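Local coordinates for protein putative glycosyl hydrolase (Parabacteroides distasonis, PDB 4QHZ) that is probably a hydrolase of the 3-keto-disaccharide hydrolase family, with a concanavalin-like fold, and binds a magnesium ion, at residues D96-I101 and N240-E245; Q104-I109 and E234-R239; R116-I121 and I225-G230; P187-I192 and T202-T207. One frame throughout, in Å; residues are numbered along the deposited sequence.

Interaction 1 of 4, residues D96-I101 and N240-E245; sequences DFQMHI and NIWIRE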
loop_
_atom_site.group_PDB
_atom_site.type_symbol
_atom_site.label_atom_id
_atom_site.label_comp_id
_atom_site.label_asym_id
_atom_site.label_seq_id
_atom_site.Cartn_x
_atom_site.Cartn_y
_atom_site.Cartn_z
ATOM N N ASP C 96 6.649 15.848 1.636
ATOM C CA ASP C 96 5.258 15.548 1.335
ATOM C C ASP C 96 4.533 16.859 1.149
ATOM O O ASP C 96 4.746 17.800 1.915
ATOM C CB ASP C 96 4.572 14.767 2.456
ATOM C CG ASP C 96 5.306 13.497 2.836
ATOM O OD1 ASP C 96 5.895 12.834 1.964
ATOM O OD2 ASP C 96 5.280 13.153 4.031
ATOM N N PHE C 97 3.674 16.934 0.142
ATOM C CA PHE C 97 2.952 18.175 -0.100
ATOM C C PHE C 97 1.712 17.994 -0.959
ATOM O O PHE C 97 1.555 17.006 -1.674
ATOM C CB PHE C 97 3.877 19.224 -0.752
ATOM C CG PHE C 97 4.485 18.782 -2.047
ATOM C CD1 PHE C 97 3.803 18.945 -3.246
ATOM C CD2 PHE C 97 5.750 18.217 -2.073
ATOM C CE1 PHE C 97 4.372 18.540 -4.444
ATOM C CE2 PHE C 97 6.325 17.817 -3.264
ATOM C CZ PHE C 97 5.635 17.976 -4.450
ATOM N N GLN C 98 0.862 19.004 -0.882
ATOM C CA GLN C 98 -0.227 19.211 -1.808
ATOM C C GLN C 98 0.094 20.478 -2.583
ATOM O O GLN C 98 0.568 21.446 -2.006
ATOM C CB GLN C 98 -1.519 19.360 -1.039
ATOM C CG GLN C 98 -2.631 20.017 -1.811
ATOM C CD GLN C 98 -3.854 20.272 -0.968
ATOM O OE1 GLN C 98 -3.797 20.331 0.262
ATOM N NE2 GLN C 98 -4.975 20.437 -1.634
HETATM N N MSE C 99 -0.181 20.461 -3.884
HETATM C CA MSE C 99 0.198 21.532 -4.790
HETATM C C MSE C 99 -0.888 21.894 -5.759
HETATM O O MSE C 99 -1.629 21.023 -6.213
HETATM C CB MSE C 99 1.331 20.972 -5.636
HETATM C CG MSE C 99 2.471 21.930 -5.809
HETATM SE SE MSE C 99 3.536 21.239 -7.317
HETATM C CE MSE C 99 3.253 22.862 -8.400
ATOM N N HIS C 100 -0.969 23.176 -6.114
ATOM C CA HIS C 100 -1.902 23.657 -7.121
ATOM C C HIS C 100 -1.132 24.453 -8.165
ATOM O O HIS C 100 -0.242 25.224 -7.827
ATOM C CB HIS C 100 -2.975 24.525 -6.472
ATOM C CG HIS C 100 -4.070 24.949 -7.403
ATOM N ND1 HIS C 100 -5.248 24.246 -7.541
ATOM C CD2 HIS C 100 -4.173 26.017 -8.231
ATOM C CE1 HIS C 100 -6.021 24.852 -8.424
ATOM N NE2 HIS C 100 -5.396 25.934 -8.852
ATOM N N ILE C 101 -1.466 24.256 -9.438
ATOM C CA ILE C 101 -0.803 24.974 -10.527
ATOM C C ILE C 101 -1.702 24.979 -11.762
ATOM O O ILE C 101 -2.278 23.957 -12.134
ATOM C CB ILE C 101 0.594 24.378 -10.850
ATOM C CG1 ILE C 101 1.278 25.152 -11.980
ATOM C CG2 ILE C 101 0.510 22.901 -11.227
ATOM C CD1 ILE C 101 2.760 24.854 -12.104
ATOM N N ASN C 240 -1.480 31.099 -10.549
ATOM C CA ASN C 240 -2.058 30.504 -9.344
ATOM C C ASN C 240 -1.330 29.233 -8.886
ATOM O O ASN C 240 -1.883 28.134 -8.927
ATOM C CB ASN C 240 -3.544 30.219 -9.553
ATOM C CG ASN C 240 -4.254 29.808 -8.268
ATOM O OD1 ASN C 240 -3.779 30.082 -7.163
ATOM N ND2 ASN C 240 -5.393 29.150 -8.407
ATOM N N ILE C 241 -0.085 29.405 -8.448
ATOM C CA ILE C 241 0.704 28.298 -7.944
ATOM C C ILE C 241 0.825 28.415 -6.431
ATOM O O ILE C 241 1.325 29.421 -5.918
ATOM C CB ILE C 241 2.106 28.263 -8.572
ATOM C CG1 ILE C 241 1.999 28.419 -10.092
ATOM C CG2 ILE C 241 2.819 26.973 -8.194
ATOM C CD1 ILE C 241 3.325 28.366 -10.822
ATOM N N TRP C 242 0.371 27.390 -5.718
ATOM C CA TRP C 242 0.604 27.316 -4.284
ATOM C C TRP C 242 0.907 25.891 -3.848
ATOM O O TRP C 242 0.615 24.932 -4.553
ATOM C CB TRP C 242 -0.578 27.890 -3.486
ATOM C CG TRP C 242 -1.941 27.342 -3.808
ATOM C CD1 TRP C 242 -2.852 27.883 -4.657
ATOM C CD2 TRP C 242 -2.566 26.187 -3.232
ATOM N NE1 TRP C 242 -4.001 27.127 -4.670
ATOM C CE2 TRP C 242 -3.852 26.082 -3.797
ATOM C CE3 TRP C 242 -2.162 25.228 -2.297
ATOM C CZ2 TRP C 242 -4.732 25.047 -3.473
ATOM C CZ3 TRP C 242 -3.041 24.206 -1.966
ATOM C CH2 TRP C 242 -4.311 24.124 -2.558
ATOM N N ILE C 243 1.515 25.782 -2.677
ATOM C CA ILE C 243 1.956 24.507 -2.151
ATOM C C ILE C 243 1.755 24.528 -0.646
ATOM O O ILE C 243 1.997 25.549 0.007
ATOM C CB ILE C 243 3.427 24.243 -2.522
ATOM C CG1 ILE C 243 3.855 22.832 -2.125
ATOM C CG2 ILE C 243 4.353 25.276 -1.876
ATOM C CD1 ILE C 243 5.118 22.380 -2.830
ATOM N N ARG C 244 1.285 23.419 -0.095
ATOM C CA ARG C 244 1.226 23.293 1.360
ATOM C C ARG C 244 1.796 21.957 1.775
ATOM O O ARG C 244 1.562 20.930 1.141
ATOM C CB ARG C 244 -0.195 23.501 1.898
ATOM C CG ARG C 244 -1.289 22.728 1.208
ATOM C CD ARG C 244 -2.656 23.256 1.614
ATOM N NE ARG C 244 -2.907 23.126 3.053
ATOM C CZ ARG C 244 -3.210 21.985 3.674
ATOM N NH1 ARG C 244 -3.305 20.837 3.004
ATOM N NH2 ARG C 244 -3.410 21.985 4.983
ATOM N N GLU C 245 2.608 21.998 2.824
ATOM C CA GLU C 245 3.351 20.834 3.251
ATOM C C GLU C 245 2.397 19.924 3.999
ATOM O O GLU C 245 1.536 20.399 4.724
ATOM C CB GLU C 245 4.534 21.252 4.121
ATOM C CG GLU C 245 5.455 22.241 3.416
ATOM C CD GLU C 245 6.765 22.454 4.142
ATOM O OE1 GLU C 245 7.569 21.507 4.212
ATOM O OE2 GLU C 245 6.990 23.577 4.639
HETATM O O HOH W 1 7.046 19.251 2.127
#

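Interaction 2 of 4, residues Q104-I109 and E234-R239; sequences QVPTNI and EPISFR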
loop_
_atom_site.group_PDB
_atom_site.type_symbol
_atom_site.label_atom_id
_atom_site.label_comp_id
_atom_site.label_asym_id
_atom_site.label_seq_id
_atom_site.Cartn_x
_atom_site.Cartn_y
_atom_site.Cartn_z
ATOM N N GLN C 104 -1.579 27.530 -19.245
ATOM C CA GLN C 104 -2.298 27.911 -20.448
ATOM C C GLN C 104 -1.446 27.693 -21.678
ATOM O O GLN C 104 -0.344 28.236 -21.781
ATOM C CB GLN C 104 -2.681 29.383 -20.361
ATOM C CG GLN C 104 -3.518 29.894 -21.519
ATOM C CD GLN C 104 -3.560 31.408 -21.561
ATOM O OE1 GLN C 104 -2.518 32.066 -21.516
ATOM N NE2 GLN C 104 -4.760 31.970 -21.626
ATOM N N VAL C 105 -1.964 26.910 -22.617
ATOM C CA VAL C 105 -1.366 26.807 -23.938
ATOM C C VAL C 105 -1.843 28.020 -24.731
ATOM O O VAL C 105 -3.041 28.286 -24.780
ATOM C CB VAL C 105 -1.774 25.506 -24.645
ATOM C CG1 VAL C 105 -1.087 25.387 -26.002
ATOM C CG2 VAL C 105 -1.441 24.302 -23.774
ATOM N N PRO C 106 -0.914 28.778 -25.341
ATOM C CA PRO C 106 -1.341 30.001 -26.030
ATOM C C PRO C 106 -2.172 29.684 -27.277
ATOM O O PRO C 106 -1.989 28.630 -27.885
ATOM C CB PRO C 106 -0.020 30.684 -26.392
ATOM C CG PRO C 106 0.967 29.569 -26.493
ATOM C CD PRO C 106 0.527 28.520 -25.504
ATOM N N THR C 107 -3.072 30.590 -27.646
ATOM C CA THR C 107 -3.994 30.347 -28.760
ATOM C C THR C 107 -3.264 30.193 -30.095
ATOM O O THR C 107 -3.792 29.566 -31.009
ATOM C CB THR C 107 -5.043 31.470 -28.897
ATOM O OG1 THR C 107 -4.387 32.734 -28.996
ATOM C CG2 THR C 107 -5.971 31.487 -27.696
ATOM N N ASN C 108 -2.064 30.765 -30.206
ATOM C CA ASN C 108 -1.263 30.665 -31.427
ATOM C C ASN C 108 -0.232 29.518 -31.398
ATOM O O ASN C 108 0.730 29.517 -32.169
ATOM C CB ASN C 108 -0.583 32.011 -31.720
ATOM C CG ASN C 108 0.520 32.345 -30.733
ATOM O OD1 ASN C 108 0.653 31.715 -29.685
ATOM N ND2 ASN C 108 1.331 33.328 -31.077
ATOM N N ILE C 109 -0.446 28.543 -30.515
ATOM C CA ILE C 109 0.424 27.373 -30.399
ATOM C C ILE C 109 0.623 26.655 -31.734
ATOM O O ILE C 109 -0.291 26.568 -32.556
ATOM C CB ILE C 109 -0.130 26.364 -29.345
ATOM C CG1 ILE C 109 0.870 25.236 -29.060
ATOM C CG2 ILE C 109 -1.472 25.787 -29.780
ATOM C CD1 ILE C 109 2.135 25.697 -28.365
ATOM N N GLU C 234 5.580 27.863 -29.218
ATOM C CA GLU C 234 5.285 29.065 -28.453
ATOM C C GLU C 234 5.156 28.731 -26.959
ATOM O O GLU C 234 4.580 27.705 -26.613
ATOM C CB GLU C 234 3.996 29.707 -28.969
ATOM C CG GLU C 234 4.109 30.323 -30.362
ATOM C CD GLU C 234 4.088 29.309 -31.503
ATOM O OE1 GLU C 234 3.905 28.093 -31.270
ATOM O OE2 GLU C 234 4.266 29.741 -32.655
ATOM N N PRO C 235 5.694 29.590 -26.077
ATOM C CA PRO C 235 5.828 29.199 -24.671
ATOM C C PRO C 235 4.504 29.176 -23.933
ATOM O O PRO C 235 3.627 29.984 -24.228
ATOM C CB PRO C 235 6.744 30.278 -24.086
ATOM C CG PRO C 235 6.546 31.466 -24.964
ATOM C CD PRO C 235 6.235 30.938 -26.335
ATOM N N ILE C 236 4.356 28.260 -22.976
ATOM C CA ILE C 236 3.131 28.231 -22.179
ATOM C C ILE C 236 3.222 29.231 -21.022
ATOM O O ILE C 236 4.307 29.700 -20.667
ATOM C CB ILE C 236 2.783 26.815 -21.659
ATOM C CG1 ILE C 236 3.751 26.350 -20.586
ATOM C CG2 ILE C 236 2.738 25.802 -22.800
ATOM C CD1 ILE C 236 3.181 25.209 -19.773
ATOM N N SER C 237 2.071 29.564 -20.450
ATOM C CA SER C 237 2.011 30.482 -19.316
ATOM C C SER C 237 1.457 29.788 -18.072
ATOM O O SER C 237 0.694 28.829 -18.175
ATOM C CB SER C 237 1.162 31.703 -19.671
ATOM O OG SER C 237 1.825 32.508 -20.629
ATOM N N PHE C 238 1.840 30.296 -16.905
ATOM C CA PHE C 238 1.434 29.742 -15.625
ATOM C C PHE C 238 0.749 30.796 -14.751
ATOM O O PHE C 238 1.023 31.988 -14.882
ATOM C CB PHE C 238 2.654 29.224 -14.873
ATOM C CG PHE C 238 3.305 28.020 -15.500
ATOM C CD1 PHE C 238 2.858 26.746 -15.202
ATOM C CD2 PHE C 238 4.380 28.167 -16.357
ATOM C CE1 PHE C 238 3.457 25.637 -15.763
ATOM C CE2 PHE C 238 4.982 27.067 -16.925
ATOM C CZ PHE C 238 4.521 25.796 -16.629
ATOM N N ARG C 239 -0.124 30.347 -13.852
ATOM C CA ARG C 239 -0.702 31.214 -12.832
ATOM C C ARG C 239 -1.155 30.398 -11.633
ATOM O O ARG C 239 -1.202 29.169 -11.686
ATOM C CB ARG C 239 -1.891 31.996 -13.377
ATOM C CG ARG C 239 -3.150 31.157 -13.510
ATOM C CD ARG C 239 -4.335 31.936 -14.054
ATOM N NE ARG C 239 -5.554 31.130 -13.993
ATOM C CZ ARG C 239 -6.751 31.534 -14.398
ATOM N NH1 ARG C 239 -6.908 32.746 -14.908
ATOM N NH2 ARG C 239 -7.795 30.722 -14.291
HETATM O O HOH W 2 1.917 30.776 -33.970
#

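Interaction 3 of 4, residues R116-I121 and I225-G230; sequences RGNSGI and ILQSHG. With MG (magnesium ion), chain I.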
loop_
_atom_site.group_PDB
_atom_site.type_symbol
_atom_site.label_atom_id
_atom_site.label_comp_id
_atom_site.label_asym_id
_atom_site.label_seq_id
_atom_site.Cartn_x
_atom_site.Cartn_y
_atom_site.Cartn_z
ATOM N N ARG C 116 4.894 20.442 -28.632
ATOM C CA ARG C 116 3.747 21.333 -28.663
ATOM C C ARG C 116 3.302 21.693 -27.247
ATOM O O ARG C 116 2.486 20.996 -26.648
ATOM C CB ARG C 116 2.590 20.686 -29.432
ATOM C CG ARG C 116 1.438 21.632 -29.748
ATOM C CD ARG C 116 0.187 20.840 -30.101
ATOM N NE ARG C 116 -0.985 21.676 -30.348
ATOM C CZ ARG C 116 -1.270 22.291 -31.494
ATOM N NH1 ARG C 116 -0.456 22.212 -32.536
ATOM N NH2 ARG C 116 -2.382 23.003 -31.593
ATOM N N GLY C 117 3.838 22.792 -26.724
ATOM C CA GLY C 117 3.490 23.241 -25.385
ATOM C C GLY C 117 4.029 22.341 -24.286
ATOM O O GLY C 117 3.365 22.128 -23.269
ATOM N N ASN C 118 5.240 21.823 -24.485
ATOM C CA ASN C 118 5.872 20.925 -23.519
ATOM C C ASN C 118 6.504 21.698 -22.372
ATOM O O ASN C 118 7.368 22.548 -22.587
ATOM C CB ASN C 118 6.932 20.053 -24.206
ATOM C CG ASN C 118 7.378 18.860 -23.360
ATOM O OD1 ASN C 118 7.323 18.876 -22.123
ATOM N ND2 ASN C 118 7.829 17.812 -24.031
ATOM N N SER C 119 6.042 21.410 -21.157
ATOM C CA SER C 119 6.731 21.807 -19.942
ATOM C C SER C 119 6.619 20.633 -18.984
ATOM O O SER C 119 6.486 19.492 -19.423
ATOM C CB SER C 119 6.135 23.088 -19.355
ATOM O OG SER C 119 6.858 23.514 -18.206
ATOM N N GLY C 120 6.656 20.892 -17.686
ATOM C CA GLY C 120 6.498 19.824 -16.713
ATOM C C GLY C 120 6.797 20.271 -15.310
ATOM O O GLY C 120 7.466 21.285 -15.101
ATOM N N ILE C 121 6.267 19.523 -14.351
ATOM C CA ILE C 121 6.479 19.789 -12.939
ATOM C C ILE C 121 7.302 18.640 -12.371
ATOM O O ILE C 121 6.798 17.521 -12.244
ATOM C CB ILE C 121 5.140 19.938 -12.188
ATOM C CG1 ILE C 121 4.302 21.067 -12.793
ATOM C CG2 ILE C 121 5.363 20.212 -10.710
ATOM C CD1 ILE C 121 3.040 20.593 -13.474
ATOM N N ILE C 225 10.620 21.933 -9.794
ATOM C CA ILE C 225 11.247 22.468 -10.991
ATOM C C ILE C 225 10.225 22.525 -12.118
ATOM O O ILE C 225 9.540 21.535 -12.386
ATOM C CB ILE C 225 12.454 21.625 -11.455
ATOM C CG1 ILE C 225 13.442 21.414 -10.302
ATOM C CG2 ILE C 225 13.141 22.291 -12.647
ATOM C CD1 ILE C 225 14.648 20.558 -10.663
ATOM N N LEU C 226 10.128 23.685 -12.764
ATOM C CA LEU C 226 9.301 23.854 -13.951
ATOM C C LEU C 226 10.192 23.796 -15.188
ATOM O O LEU C 226 11.206 24.496 -15.284
ATOM C CB LEU C 226 8.517 25.169 -13.901
ATOM C CG LEU C 226 7.478 25.294 -12.781
ATOM C CD1 LEU C 226 6.796 26.656 -12.816
ATOM C CD2 LEU C 226 6.428 24.194 -12.868
ATOM N N GLN C 227 9.786 22.971 -16.140
ATOM C CA GLN C 227 10.620 22.634 -17.286
ATOM C C GLN C 227 10.523 23.652 -18.431
ATOM O O GLN C 227 9.432 24.034 -18.852
ATOM C CB GLN C 227 10.226 21.250 -17.796
ATOM C CG GLN C 227 11.043 20.717 -18.969
ATOM C CD GLN C 227 10.441 19.437 -19.525
ATOM O OE1 GLN C 227 9.271 19.406 -19.909
ATOM N NE2 GLN C 227 11.229 18.371 -19.557
ATOM N N SER C 228 11.683 24.081 -18.910
ATOM C CA SER C 228 11.816 24.786 -20.168
ATOM C C SER C 228 12.248 23.783 -21.232
ATOM O O SER C 228 13.416 23.427 -21.315
ATOM C CB SER C 228 12.847 25.906 -20.055
ATOM O OG SER C 228 13.087 26.495 -21.321
ATOM N N HIS C 229 11.290 23.294 -22.010
ATOM C CA HIS C 229 11.553 22.283 -23.027
ATOM C C HIS C 229 11.930 22.995 -24.328
ATOM O O HIS C 229 11.116 23.700 -24.916
ATOM C CB HIS C 229 10.329 21.382 -23.202
ATOM C CG HIS C 229 10.610 20.118 -23.946
ATOM N ND1 HIS C 229 10.404 19.992 -25.303
ATOM C CD2 HIS C 229 11.077 18.919 -23.521
ATOM C CE1 HIS C 229 10.750 18.777 -25.684
ATOM N NE2 HIS C 229 11.161 18.106 -24.624
ATOM N N GLY C 230 13.162 22.802 -24.785
ATOM C CA GLY C 230 13.744 23.655 -25.830
ATOM C C GLY C 230 13.273 23.517 -27.274
ATOM O O GLY C 230 13.985 23.930 -28.191
HETATM MG MG MG I . 7.770 17.936 -20.343
HETATM O O HOH W 3 8.610 24.764 -21.434
HETATM O O HOH W 4 8.768 16.330 -20.857
#

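Interaction 4 of 4, residues P187-I192 and T202-T207; sequences PTVTVI and TTILGT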
loop_
_atom_site.group_PDB
_atom_site.type_symbol
_atom_site.label_atom_id
_atom_site.label_comp_id
_atom_site.label_asym_id
_atom_site.label_seq_id
_atom_site.Cartn_x
_atom_site.Cartn_y
_atom_site.Cartn_z
ATOM N N PRO C 187 7.874 6.886 -3.967
ATOM C CA PRO C 187 6.982 8.029 -3.896
ATOM C C PRO C 187 5.633 7.667 -4.480
ATOM O O PRO C 187 5.547 6.784 -5.337
ATOM C CB PRO C 187 7.665 9.087 -4.775
ATOM C CG PRO C 187 8.953 8.488 -5.232
ATOM C CD PRO C 187 8.826 7.006 -5.077
ATOM N N THR C 188 4.585 8.330 -4.012
ATOM C CA THR C 188 3.265 8.177 -4.612
ATOM C C THR C 188 2.710 9.551 -4.958
ATOM O O THR C 188 3.064 10.550 -4.323
ATOM C CB THR C 188 2.290 7.418 -3.692
ATOM O OG1 THR C 188 2.118 8.138 -2.470
ATOM C CG2 THR C 188 2.819 6.018 -3.389
ATOM N N VAL C 189 1.840 9.595 -5.964
ATOM C CA VAL C 189 1.282 10.858 -6.423
ATOM C C VAL C 189 -0.142 10.684 -6.959
ATOM O O VAL C 189 -0.450 9.709 -7.644
ATOM C CB VAL C 189 2.203 11.501 -7.491
ATOM C CG1 VAL C 189 2.281 10.635 -8.743
ATOM C CG2 VAL C 189 1.735 12.910 -7.827
ATOM N N THR C 190 -1.005 11.630 -6.603
ATOM C CA THR C 190 -2.313 11.760 -7.210
ATOM C C THR C 190 -2.318 13.059 -8.001
ATOM O O THR C 190 -1.848 14.085 -7.513
ATOM C CB THR C 190 -3.437 11.726 -6.143
ATOM O OG1 THR C 190 -3.563 10.389 -5.637
ATOM C CG2 THR C 190 -4.781 12.156 -6.712
ATOM N N VAL C 191 -2.821 13.000 -9.235
ATOM C CA VAL C 191 -2.883 14.159 -10.115
ATOM C C VAL C 191 -4.302 14.323 -10.637
ATOM O O VAL C 191 -4.885 13.378 -11.169
ATOM C CB VAL C 191 -1.914 14.023 -11.311
ATOM C CG1 VAL C 191 -2.029 15.224 -12.242
ATOM C CG2 VAL C 191 -0.477 13.874 -10.831
ATOM N N ILE C 192 -4.848 15.524 -10.476
ATOM C CA ILE C 192 -6.191 15.849 -10.926
ATOM C C ILE C 192 -6.102 17.017 -11.894
ATOM O O ILE C 192 -5.542 18.051 -11.549
ATOM C CB ILE C 192 -7.106 16.225 -9.739
ATOM C CG1 ILE C 192 -7.027 15.169 -8.627
ATOM C CG2 ILE C 192 -8.558 16.386 -10.195
ATOM C CD1 ILE C 192 -7.746 15.562 -7.350
ATOM N N THR C 202 -0.626 6.888 -7.737
ATOM C CA THR C 202 0.304 6.176 -8.601
ATOM C C THR C 202 1.663 6.067 -7.941
ATOM O O THR C 202 2.176 7.038 -7.398
ATOM C CB THR C 202 0.445 6.907 -9.945
ATOM O OG1 THR C 202 -0.835 6.941 -10.589
ATOM C CG2 THR C 202 1.434 6.218 -10.853
ATOM N N THR C 203 2.241 4.876 -7.982
ATOM C CA THR C 203 3.582 4.662 -7.461
ATOM C C THR C 203 4.606 5.107 -8.496
ATOM O O THR C 203 4.518 4.733 -9.664
ATOM C CB THR C 203 3.809 3.184 -7.095
ATOM O OG1 THR C 203 2.908 2.813 -6.045
ATOM C CG2 THR C 203 5.237 2.948 -6.627
ATOM N N ILE C 204 5.564 5.915 -8.056
ATOM C CA ILE C 204 6.637 6.380 -8.914
ATOM C C ILE C 204 7.794 5.393 -8.793
ATOM O O ILE C 204 8.181 5.016 -7.687
ATOM C CB ILE C 204 7.053 7.815 -8.548
ATOM C CG1 ILE C 204 5.891 8.769 -8.827
ATOM C CG2 ILE C 204 8.284 8.242 -9.330
ATOM C CD1 ILE C 204 6.102 10.199 -8.372
ATOM N N LEU C 205 8.324 4.958 -9.938
ATOM C CA LEU C 205 9.297 3.860 -9.989
ATOM C C LEU C 205 10.731 4.329 -9.827
ATOM O O LEU C 205 11.605 3.536 -9.505
ATOM C CB LEU C 205 9.171 3.096 -11.307
ATOM C CG LEU C 205 7.775 2.544 -11.615
ATOM C CD1 LEU C 205 7.744 1.923 -13.001
ATOM C CD2 LEU C 205 7.345 1.533 -10.562
ATOM N N GLY C 206 10.962 5.614 -10.042
ATOM C CA GLY C 206 12.300 6.186 -10.016
ATOM C C GLY C 206 12.278 7.472 -10.814
ATOM O O GLY C 206 11.199 7.955 -11.175
ATOM N N THR C 207 13.449 8.032 -11.096
ATOM C CA THR C 207 13.531 9.252 -11.897
ATOM C C THR C 207 12.804 9.072 -13.234
ATOM O O THR C 207 12.807 7.981 -13.810
ATOM C CB THR C 207 14.985 9.643 -12.211
ATOM O OG1 THR C 207 15.627 8.561 -12.903
ATOM C CG2 THR C 207 15.754 9.964 -10.934
#

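Interaction 1 of 4, residues D96-I101 and N240-E245
One face of the Trp-242 indole carries the CB of His-100, which lies 3.4 Å from the centroid of the five-membered ring of the indole. The imidazole of His-100 continues nearly parallel to the indole, their planes 3° apart, but is slid so far aside that the rings barely overlap. Trp-242 holds CG between its backbone N and carbonyl carbon (chi1 53°), which starts the indole toward the facing strand. At the indole rim, Gln-98 NE2 sits 3.9 Å from Trp-242 CH2, while Asn-240 O meets the edge of the imidazole 3.2 Å from His-100 CD2. His-100 ND1 is hydrogen-bonded to Asp-169 and Trp-242 NE1 to Phe-44 O. The other end of that amide, Gln-98 OE1, accepts Arg-244 NH1 at 2.8 Å, amide and guanidinium planes standing 89° apart; Val-197 of the second subunit also donates to OE1. On the opposite sheet face, Ile-243 CD1 covers one side of the Phe-97 ring, 4.0 Å from its centroid, next to selenomethionine Met-99. Four backbone hydrogen bonds pair the strands antiparallel. Strand 97-104 lies between 237-245 and 165-177, and its Phe-97, Met-99 and Ile-101 pack against strand 119-123 of the other sheet, as in a concanavalin-like sandwich.

Interaction 2 of 4, residues Q104-I109 and E234-R239
The frayed end of an antiparallel strand pair in a concanavalin-like sandwich is illustrated by Gln-104 and Ser-237, the last residues here to form a regular bridge before one chain rolls into a type I beta turn, Pro-106 to Ile-109. They are a hydrogen-bonded pair: Gln-104 N gives to Ser-237 O at 2.8 Å, and Ser-237 N gives back to Gln-104 O. Their side chains lean to the same face, where Gln-104 NE2 is hydrogen-bonded to Gly-163 O and Ser-237 OG to Thr-80. Past the bridge the contact passes to side chains, several of them lying against backbone oxygens. The Pro-106 ring lays CG 3.5 Å from Pro-235 O and 3.9 Å from Glu-234 CB. Glu-234 then bends at chi2 (77°), which brings CD to 3.4 Å from Asn-108 O, and the flank of its chain passes the Asn-108 amide, with carboxylate and amide planes 51° apart. The carboxylate has partners of its own: OE1 is hydrogen-bonded to Thr-110 OG1, and OE2 accepts a water at 2.9 Å that also lies near Asn-108 O, at a distance short enough to be doubtful. An alanine in place of Glu-234 would keep CB on Pro-106 but would probably leave the Thr-110 hydroxyl without its carboxylate mate and the turn less firmly held to 234-239. Ile-236 faces Ser-119 of the magnesium-binding strand, so the strand pair reaches the neighbourhood of the metal site. At the end of the turn, Ile-109 places its CD1 3.6 Å from Glu-234 O.

Interaction 3 of 4, residues R116-I121 and I225-G230
The carbonyl oxygen of Gln-227 is gripped by two donors, the hydroxyl of Ser-119 and a water. Ser-119 OG gives to Gln-227 O at 2.7 Å, in the carbonyl plane and on a lone pair; its position anti to the backbone N (chi1 -177°) points it there. The water, 2.8 Å from Gln-227 O, also donates to Asn-118 O and accepts from His-229 N, so it bridges segments 116-121 and 225-230. Magnesium does the same from another side: Asn-118 OD1 binds it at 2.1 Å, Ser-119 O at 2.2 Å, and the Gln-227 side chain is a third ligand, with Glu-128, Gln-130 and a second water completing six. The Asn-118 amide lies flat on the His-229 ring, planes 12° apart, with ND2 3.3 Å above its centre. As ND2 is also hydrogen-bonded to Gln-114 O, the rotation that turns OD1 to the metal is well fixed. At Gly-120 a CB would be crowded by the ion. Further along, Gly-120 O accepts Gln-227 N at 3.1 Å, and Ile-121 CG1 rests beside Leu-226 CD2. Strand 119-123 runs between 225-226 and 127-131, and both these apolar side chains pack on Ile-101 of strand 97-104 in the facing sheet.

Interaction 4 of 4, residues P187-I192 and T202-T207
Ile-204 lays its branched side chain across the ring of Pro-187 at about a right angle, its CB 3.9 Å from Pro-187 CG. Its CG1 stands anti to the carbonyl carbon (chi1 -65°), and a chi2 of 174° then carries CD1 on to the residue two further along the strand, 3.9 Å from Val-189 CG1 and 4.1 Å from Pro-187 CB. One isoleucine thus spans two residues of the facing strand. Backbone and side chain act together, for Ile-204 N gives to Pro-187 O at 2.9 Å in an almost straight bond (179°), while Pro-187 CD approaches Ile-204 O, itself the acceptor of His-186 ND1. The pairing belongs to the beta hairpin of strands 185-193 and 196-203, at the far end from its turn, in the larger antiparallel sheet of a concanavalin-like sandwich. Val-189 and Thr-202 form a hydrogen-bonded pair there: Thr-202 N gives to Val-189 O at 2.8 Å, and Val-189 N returns to Thr-202 O at 3.0 Å. Thr-188 and Thr-203 are the adjoining non-hydrogen-bonded pair, and their side chains meet only loosely on the other face, Thr-188 CG2 lying 4.2 Å from Thr-203 OG1. An alanine in place of Ile-204 would retain CB and the backbone bond, but would probably open a gap beside Val-189 CG1 and leave the Pro-187 ring less well covered. Tyr-127 of strand 127-131 packs on both Pro-187 and Ile-204, and on the other side of the hairpin strand 185-193 is paired with 165-177, where Val-189 touches Ile-170.

From the N terminus the chain lays down 96-101, 104-109 and 116-121 in turn, and the partners return in reverse order, 225-230, 234-239 and 240-245. Interactions 1, 2 and 3 therefore enclose one another concentrically, interaction 1 outermost, and none cross. Interaction 4 is the innermost and most local, closing a hairpin with nine residues between its segments. Interactions 1 and 2 share strand 237-245 and together run along one sheet, to which interaction 4 also belongs. Interaction 3 lies in the other sheet; it meets interaction 1 through Met-99 and Ile-101 and interaction 2 where Ile-236 and Phe-238 touch Ser-119, which ties the two sheets together at the strand that binds the magnesium.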